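Local coordinates for protein hydrolase, NUDIX family (Clostridium perfringens ATCC 13124, PDB 3F6A) that probably hydrolyses a nucleoside diphosphate linked to another moiety, in the manner of NUDIX family enzymes, at residues 10-15 and 100-105; 34-39 and 47-52. One frame throughout, in Å; residues are numbered along the deposited sequence.

Contact 1 (10-15 and 100-105); sequences SVFIVC and DFVYYA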
ATOM      1  N   SER A  10      -1.456  -1.384  10.561  1.00 19.82           N
ATOM      2  CA  SER A  10      -2.542  -1.946  11.354  1.00 19.98           C
ATOM      3  C   SER A  10      -2.638  -3.400  10.929  1.00 19.88           C
ATOM      4  O   SER A  10      -2.416  -3.719   9.763  1.00 19.99           O
ATOM      5  CB  SER A  10      -3.876  -1.244  11.058  1.00 19.67           C
ATOM      6  OG  SER A  10      -3.921   0.036  11.655  1.00 27.09           O
ATOM      7  N   VAL A  11      -2.962  -4.278  11.870  1.00 19.18           N
ATOM      8  CA  VAL A  11      -3.076  -5.694  11.564  1.00 18.76           C
ATOM      9  C   VAL A  11      -4.297  -6.306  12.222  1.00 17.59           C
ATOM     10  O   VAL A  11      -4.463  -6.223  13.435  1.00 16.89           O
ATOM     11  CB  VAL A  11      -1.860  -6.494  12.071  1.00 20.62           C
ATOM     12  CG1 VAL A  11      -1.763  -7.807  11.314  1.00 23.45           C
ATOM     13  CG2 VAL A  11      -0.599  -5.680  11.929  1.00 25.05           C
ATOM     14  N   PHE A  12      -5.144  -6.920  11.409  1.00 17.42           N
ATOM     15  CA  PHE A  12      -6.327  -7.595  11.890  1.00 18.55           C
ATOM     16  C   PHE A  12      -5.942  -9.061  11.895  1.00 20.21           C
ATOM     17  O   PHE A  12      -5.727  -9.662  10.845  1.00 20.24           O
ATOM     18  CB  PHE A  12      -7.499  -7.320  10.950  1.00 18.94           C
ATOM     19  CG  PHE A  12      -8.083  -5.944  11.112  1.00 18.24           C
ATOM     20  CD1 PHE A  12      -9.115  -5.720  12.017  1.00 16.69           C
ATOM     21  CD2 PHE A  12      -7.574  -4.867  10.391  1.00 17.83           C
ATOM     22  CE1 PHE A  12      -9.636  -4.444  12.200  1.00 19.96           C
ATOM     23  CE2 PHE A  12      -8.093  -3.580  10.570  1.00 18.56           C
ATOM     24  CZ  PHE A  12      -9.120  -3.367  11.473  1.00 18.87           C
ATOM     25  N   ILE A  13      -5.843  -9.629  13.092  1.00 21.21           N
ATOM     26  CA  ILE A  13      -5.433 -11.018  13.254  1.00 20.94           C
ATOM     27  C   ILE A  13      -6.612 -11.944  13.509  1.00 21.02           C
ATOM     28  O   ILE A  13      -7.416 -11.708  14.410  1.00 20.52           O
ATOM     29  CB  ILE A  13      -4.425 -11.136  14.416  1.00 21.57           C
ATOM     30  CG1 ILE A  13      -3.250 -10.193  14.153  1.00 20.06           C
ATOM     31  CG2 ILE A  13      -3.944 -12.572  14.559  1.00 21.18           C
ATOM     32  CD1 ILE A  13      -2.270 -10.075  15.294  1.00 20.85           C
ATOM     33  N   VAL A  14      -6.701 -13.001  12.711  1.00 19.96           N
ATOM     34  CA  VAL A  14      -7.782 -13.966  12.831  1.00 21.38           C
ATOM     35  C   VAL A  14      -7.319 -15.325  13.349  1.00 22.00           C
ATOM     36  O   VAL A  14      -6.337 -15.881  12.866  1.00 24.77           O
ATOM     37  CB  VAL A  14      -8.478 -14.176  11.458  1.00 22.56           C
ATOM     38  CG1 VAL A  14      -9.459 -15.353  11.533  1.00 22.47           C
ATOM     39  CG2 VAL A  14      -9.197 -12.897  11.041  1.00 20.89           C
ATOM     40  N   CYS A  15      -8.025 -15.845  14.346  1.00 24.00           N
ATOM     41  CA  CYS A  15      -7.727 -17.165  14.895  1.00 27.38           C
ATOM     42  C   CYS A  15      -9.031 -17.931  14.709  1.00 28.48           C
ATOM     43  O   CYS A  15     -10.067 -17.544  15.255  1.00 26.27           O
ATOM     44  CB  CYS A  15      -7.366 -17.091  16.382  1.00 26.95           C
ATOM     45  SG  CYS A  15      -6.805 -18.691  17.054  1.00 28.67           S
ATOM     46  N   ASP A 100      -2.054   4.871   7.216  1.00 22.14           N
ATOM     47  CA  ASP A 100      -2.064   3.594   7.902  1.00 21.26           C
ATOM     48  C   ASP A 100      -2.245   2.459   6.909  1.00 20.18           C
ATOM     49  O   ASP A 100      -3.284   2.361   6.244  1.00 18.41           O
ATOM     50  CB  ASP A 100      -3.180   3.553   8.944  1.00 25.18           C
ATOM     51  CG  ASP A 100      -3.231   2.230   9.681  1.00 29.64           C
ATOM     52  OD1 ASP A 100      -2.265   1.905  10.401  1.00 33.74           O
ATOM     53  OD2 ASP A 100      -4.238   1.509   9.533  1.00 35.17           O
ATOM     54  N   PHE A 101      -1.218   1.617   6.800  1.00 17.48           N
ATOM     55  CA  PHE A 101      -1.248   0.466   5.907  1.00 18.55           C
ATOM     56  C   PHE A 101      -1.876  -0.694   6.656  1.00 16.58           C
ATOM     57  O   PHE A 101      -1.322  -1.175   7.639  1.00 15.36           O
ATOM     58  CB  PHE A 101       0.169   0.093   5.455  1.00 20.31           C
ATOM     59  CG  PHE A 101       0.781   1.088   4.507  1.00 22.13           C
ATOM     60  CD1 PHE A 101       0.069   1.534   3.397  1.00 24.17           C
ATOM     61  CD2 PHE A 101       2.069   1.571   4.712  1.00 24.91           C
ATOM     62  CE1 PHE A 101       0.632   2.448   2.506  1.00 23.61           C
ATOM     63  CE2 PHE A 101       2.637   2.481   3.828  1.00 23.74           C
ATOM     64  CZ  PHE A 101       1.917   2.919   2.724  1.00 23.57           C
ATOM     65  N   VAL A 102      -3.034  -1.140   6.176  1.00 17.76           N
ATOM     66  CA  VAL A 102      -3.773  -2.221   6.817  1.00 16.81           C
ATOM     67  C   VAL A 102      -3.509  -3.604   6.247  1.00 17.49           C
ATOM     68  O   VAL A 102      -3.619  -3.819   5.046  1.00 15.60           O
ATOM     69  CB  VAL A 102      -5.281  -1.955   6.744  1.00 16.45           C
ATOM     70  CG1 VAL A 102      -6.040  -3.033   7.504  1.00 18.50           C
ATOM     71  CG2 VAL A 102      -5.580  -0.589   7.311  1.00 17.23           C
ATOM     72  N   TYR A 103      -3.188  -4.543   7.135  1.00 17.51           N
ATOM     73  CA  TYR A 103      -2.905  -5.920   6.755  1.00 18.78           C
ATOM     74  C   TYR A 103      -3.810  -6.875   7.516  1.00 18.08           C
ATOM     75  O   TYR A 103      -4.257  -6.571   8.624  1.00 18.76           O
ATOM     76  CB  TYR A 103      -1.452  -6.272   7.089  1.00 19.02           C
ATOM     77  CG  TYR A 103      -0.418  -5.509   6.303  1.00 19.51           C
ATOM     78  CD1 TYR A 103       0.211  -6.085   5.202  1.00 22.75           C
ATOM     79  CD2 TYR A 103      -0.063  -4.204   6.660  1.00 23.44           C
ATOM     80  CE1 TYR A 103       1.172  -5.385   4.472  1.00 22.21           C
ATOM     81  CE2 TYR A 103       0.898  -3.497   5.937  1.00 23.63           C
ATOM     82  CZ  TYR A 103       1.507  -4.097   4.845  1.00 24.47           C
ATOM     83  OH  TYR A 103       2.452  -3.410   4.125  1.00 31.42           O
ATOM     84  N   TYR A 104      -4.082  -8.031   6.916  1.00 18.04           N
ATOM     85  CA  TYR A 104      -4.893  -9.054   7.562  1.00 17.71           C
ATOM     86  C   TYR A 104      -3.949 -10.235   7.757  1.00 18.46           C
ATOM     87  O   TYR A 104      -3.073 -10.474   6.926  1.00 19.04           O
ATOM     88  CB  TYR A 104      -6.086  -9.469   6.686  1.00 18.93           C
ATOM     89  CG  TYR A 104      -7.095  -8.362   6.405  1.00 16.73           C
ATOM     90  CD1 TYR A 104      -7.164  -7.224   7.208  1.00 16.47           C
ATOM     91  CD2 TYR A 104      -7.994  -8.472   5.346  1.00 18.73           C
ATOM     92  CE1 TYR A 104      -8.110  -6.218   6.963  1.00 18.38           C
ATOM     93  CE2 TYR A 104      -8.941  -7.479   5.091  1.00 19.30           C
ATOM     94  CZ  TYR A 104      -8.993  -6.355   5.903  1.00 17.80           C
ATOM     95  OH  TYR A 104      -9.931  -5.378   5.643  1.00 18.64           O
ATOM     96  N   ALA A 105      -4.118 -10.965   8.851  1.00 18.47           N
ATOM     97  CA  ALA A 105      -3.252 -12.102   9.139  1.00 18.62           C
ATOM     98  C   ALA A 105      -3.955 -13.154   9.985  1.00 20.12           C
ATOM     99  O   ALA A 105      -5.074 -12.958  10.442  1.00 16.65           O
ATOM    100  CB  ALA A 105      -2.004 -11.624   9.863  1.00 16.46           C
TER
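Phe-12 and Tyr-104 lie side by side and point the same way, their ring planes 85° apart. CD2 of Phe-12 lies near the plane of the Tyr-104 ring, at its edge, 3.7 Å from CE1 of Tyr-104; the pair as a whole is neither a stack nor edge-to-face. At the edge of the Phe-12 ring sits CG1 of Val-102, 3.7 Å from CE2 of Phe-12; with CG1 anti to the backbone N (chi1 -176°), the valine turns that methyl to the phenylalanine. The third ring, Tyr-103, is on the other face of the sheet and has the carbonyl O of Ser-10 in plane at its edge. On that face Val-11 CG1 also meets the CB of Ala-105 at 4.1 Å.

Between the two layers of side chains, segments 10-15 and 100-105 run parallel in a ladder of five backbone hydrogen bonds, from Ser-10 N to Phe-101 O through to Val-14 N to Ala-105 O. The one from Phe-12 N to Tyr-103 O is 2.9 Å long. At the start of the ladder the carboxylate of Asp-100 faces the Ser-10 hydroxyl, with OG 2.6 Å from OD2 and 2.8 Å from OD1; the single proton could go to either oxygen. OD1 is also hydrogen-bonded to Thr-8 OG1.

This pair belongs to the central mixed sheet of the Nudix fold, where helices cover both faces. Met-143 of helix 138-150 packs on Phe-12, Val-102 and Tyr-104, while Tyr-104 OH is hydrogen-bonded to Glu-146 OE1 of the same helix. Helix 43-55 covers Val-11, Ile-13 and Tyr-103, and strand 30-36 flanks 7-15 on the side away from 98-106.

Contact 2 (34-39 and 47-52); sequences GGHIEV and CIREAK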
ATOM      1  N   GLY A  34      -1.119  -2.493  15.989  1.00 18.70           N
ATOM      2  CA  GLY A  34      -0.429  -1.652  15.028  1.00 20.97           C
ATOM      3  C   GLY A  34       0.443  -0.596  15.677  1.00 20.62           C
ATOM      4  O   GLY A  34       0.604  -0.578  16.898  1.00 22.03           O
ATOM      5  N   GLY A  35       1.003   0.292  14.862  1.00 19.64           N
ATOM      6  CA  GLY A  35       1.865   1.336  15.389  1.00 19.30           C
ATOM      7  C   GLY A  35       2.783   1.867  14.308  1.00 18.68           C
ATOM      8  O   GLY A  35       2.655   1.496  13.143  1.00 17.85           O
ATOM      9  N   HIS A  36       3.717   2.726  14.699  1.00 19.27           N
ATOM     10  CA  HIS A  36       4.657   3.315  13.757  1.00 22.71           C
ATOM     11  C   HIS A  36       5.594   2.289  13.140  1.00 23.74           C
ATOM     12  O   HIS A  36       5.814   1.204  13.689  1.00 23.48           O
ATOM     13  CB  HIS A  36       5.480   4.415  14.439  1.00 24.81           C
ATOM     14  CG  HIS A  36       6.578   3.903  15.323  1.00 30.15           C
ATOM     15  ND1 HIS A  36       6.377   2.940  16.290  1.00 31.57           N
ATOM     16  CD2 HIS A  36       7.880   4.271  15.423  1.00 29.53           C
ATOM     17  CE1 HIS A  36       7.504   2.739  16.949  1.00 29.79           C
ATOM     18  NE2 HIS A  36       8.431   3.534  16.444  1.00 32.09           N
ATOM     19  N   ILE A  37       6.126   2.645  11.976  1.00 24.21           N
ATOM     20  CA  ILE A  37       7.065   1.802  11.255  1.00 24.16           C
ATOM     21  C   ILE A  37       8.443   2.370  11.578  1.00 25.89           C
ATOM     22  O   ILE A  37       8.645   3.583  11.515  1.00 25.23           O
ATOM     23  CB  ILE A  37       6.845   1.903   9.735  1.00 23.53           C
ATOM     24  CG1 ILE A  37       5.378   1.625   9.394  1.00 22.14           C
ATOM     25  CG2 ILE A  37       7.754   0.918   9.009  1.00 19.86           C
ATOM     26  CD1 ILE A  37       5.062   1.781   7.908  1.00 18.85           C
ATOM     27  N   GLU A  38       9.396   1.519  11.933  1.00 26.82           N
ATOM     28  CA  GLU A  38      10.719   2.046  12.234  1.00 29.44           C
ATOM     29  C   GLU A  38      11.375   2.470  10.929  1.00 30.31           C
ATOM     30  O   GLU A  38      11.103   1.897   9.871  1.00 28.23           O
ATOM     31  CB  GLU A  38      11.582   0.996  12.933  1.00 31.42           C
ATOM     32  CG  GLU A  38      12.784   1.584  13.669  1.00 34.82           C
ATOM     33  CD  GLU A  38      14.080   1.472  12.894  1.00 38.75           C
ATOM     34  OE1 GLU A  38      14.451   0.337  12.526  1.00 43.61           O
ATOM     35  OE2 GLU A  38      14.732   2.514  12.661  1.00 37.62           O
ATOM     36  N   VAL A  39      12.220   3.492  10.993  1.00 31.45           N
ATOM     37  CA  VAL A  39      12.903   3.944   9.797  1.00 34.30           C
ATOM     38  C   VAL A  39      13.753   2.740   9.402  1.00 35.72           C
ATOM     39  O   VAL A  39      14.255   2.022  10.262  1.00 38.03           O
ATOM     40  CB  VAL A  39      13.787   5.200  10.081  1.00 35.18           C
ATOM     41  CG1 VAL A  39      15.042   4.813  10.842  1.00 34.65           C
ATOM     42  CG2 VAL A  39      14.133   5.900   8.779  1.00 36.70           C
ATOM     43  N   CYS A  47       4.387  -4.965  11.106  1.00 22.86           N
ATOM     44  CA  CYS A  47       3.181  -5.693  11.497  1.00 22.12           C
ATOM     45  C   CYS A  47       3.584  -6.866  12.376  1.00 21.90           C
ATOM     46  O   CYS A  47       2.988  -7.106  13.432  1.00 20.67           O
ATOM     47  CB  CYS A  47       2.439  -6.224  10.270  1.00 22.98           C
ATOM     48  SG  CYS A  47       1.596  -4.959   9.293  1.00 25.75           S
ATOM     49  N   ILE A  48       4.600  -7.597  11.924  1.00 20.74           N
ATOM     50  CA  ILE A  48       5.104  -8.746  12.658  1.00 20.31           C
ATOM     51  C   ILE A  48       5.559  -8.359  14.062  1.00 19.62           C
ATOM     52  O   ILE A  48       5.184  -9.014  15.029  1.00 20.87           O
ATOM     53  CB  ILE A  48       6.274  -9.424  11.900  1.00 22.32           C
ATOM     54  CG1 ILE A  48       5.746 -10.079  10.622  1.00 24.97           C
ATOM     55  CG2 ILE A  48       6.959 -10.463  12.788  1.00 21.93           C
ATOM     56  CD1 ILE A  48       6.788 -10.868   9.854  1.00 28.73           C
ATOM     57  N   ARG A  49       6.359  -7.303  14.191  1.00 20.03           N
ATOM     58  CA  ARG A  49       6.821  -6.912  15.522  1.00 20.84           C
ATOM     59  C   ARG A  49       5.699  -6.388  16.411  1.00 20.07           C
ATOM     60  O   ARG A  49       5.631  -6.730  17.595  1.00 18.32           O
ATOM     61  CB  ARG A  49       7.944  -5.872  15.443  1.00 23.20           C
ATOM     62  CG  ARG A  49       7.709  -4.728  14.495  1.00 27.06           C
ATOM     63  CD  ARG A  49       8.782  -3.664  14.706  1.00 29.26           C
ATOM     64  NE  ARG A  49       8.484  -2.855  15.871  1.00 27.53           N
ATOM     65  CZ  ARG A  49       7.811  -1.713  15.825  1.00 27.97           C
ATOM     66  NH1 ARG A  49       7.377  -1.232  14.663  1.00 23.34           N
ATOM     67  NH2 ARG A  49       7.544  -1.069  16.948  1.00 27.09           N
ATOM     68  N   GLU A  50       4.807  -5.577  15.851  1.00 19.46           N
ATOM     69  CA  GLU A  50       3.709  -5.041  16.645  1.00 21.46           C
ATOM     70  C   GLU A  50       2.818  -6.165  17.159  1.00 21.61           C
ATOM     71  O   GLU A  50       2.312  -6.098  18.279  1.00 21.12           O
ATOM     72  CB  GLU A  50       2.893  -4.035  15.831  1.00 23.65           C
ATOM     73  CG  GLU A  50       3.648  -2.742  15.544  1.00 26.30           C
ATOM     74  CD  GLU A  50       3.871  -1.890  16.787  1.00 30.46           C
ATOM     75  OE1 GLU A  50       3.757  -2.414  17.917  1.00 30.04           O
ATOM     76  OE2 GLU A  50       4.174  -0.690  16.631  1.00 31.75           O
ATOM     77  N   ALA A  51       2.642  -7.205  16.349  1.00 20.94           N
ATOM     78  CA  ALA A  51       1.815  -8.336  16.753  1.00 20.64           C
ATOM     79  C   ALA A  51       2.465  -9.024  17.955  1.00 20.38           C
ATOM     80  O   ALA A  51       1.777  -9.473  18.876  1.00 19.81           O
ATOM     81  CB  ALA A  51       1.662  -9.320  15.601  1.00 18.55           C
ATOM     82  N   LYS A  52       3.793  -9.096  17.935  1.00 20.43           N
ATOM     83  CA  LYS A  52       4.555  -9.724  19.015  1.00 20.04           C
ATOM     84  C   LYS A  52       4.580  -8.835  20.259  1.00 19.43           C
ATOM     85  O   LYS A  52       4.409  -9.311  21.379  1.00 20.97           O
ATOM     86  CB  LYS A  52       5.993  -9.992  18.550  1.00 23.79           C
ATOM     87  CG  LYS A  52       6.763 -10.994  19.409  1.00 27.69           C
ATOM     88  CD  LYS A  52       6.148 -12.390  19.309  1.00 29.55           C
ATOM     89  CE  LYS A  52       7.030 -13.445  19.954  1.00 33.44           C
ATOM     90  NZ  LYS A  52       6.442 -14.809  19.844  1.00 33.43           N
TER
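Arg-49 reaches from the helix to the carbonyl O of His-36, and this is the hydrogen bond that joins 34-39 to 47-52. NH1 gives it over 3.1 Å, with the oxygen in the guanidinium plane and an N-H...O angle of 155°. A bend at chi3 (-79°) swings NE, and the guanidinium beyond it, round to the strand end.

The charged contacts gather about the same group. Glu-50 OE2 is 3.4 Å from Arg-49 NH2 but well out of the guanidinium plane, so the attraction is between charges and no N-H points at the oxygen. Glu-41 and Glu-53 form further salt bridges with the arginine, which thus sits amid three carboxylates; Glu-50 OE1 and Glu-53 OE1 lie close to each other beside it.

Residues 35-56 carry the Nudix box, the loop-helix-loop signature of this family, and the strand, loop and helix here have its form. In relatives, glutamates of this helix bind the divalent metal.

Van der Waals contacts fill in the rest. Glu-50 bends at chi2 (-69°) and lays its carboxylate over the two glycines, with CD 3.5 Å from Gly-34 O and OE2 3.3 Å from Gly-35 CA. Having no side chain, Gly-35 lets OE2 come this close to its CA, and the backbone angles of both residues themselves call for glycine. The His-36 ring crosses the arginine at about a right angle, CE1 of His-36 lying 3.8 Å from NH2 of Arg-49.

Overall arrangement
Contact 1 is core, its centre about 3 Å from the centre of the chain, while contact 2 lies at the surface, with about 11 Å between the centres of the two. The same sheet serves both: strand 7-15 of contact 1 is next to strand 30-36 of contact 2, and helix 43-55 packs across them. They meet where Cys-47 fits against Val-11 and Tyr-103, and where Ala-51 touches Ile-13. The helix therefore has two characters, small apolar residues turned to the sheet, and Glu-50 turned to the glycine-containing strand end with the tip of Arg-49 reaching it. Contact 1 depends mainly on a regular backbone ladder and apolar packing, with one polar side-chain pair at its start, contact 2 on charge and a single side-chain hydrogen bond.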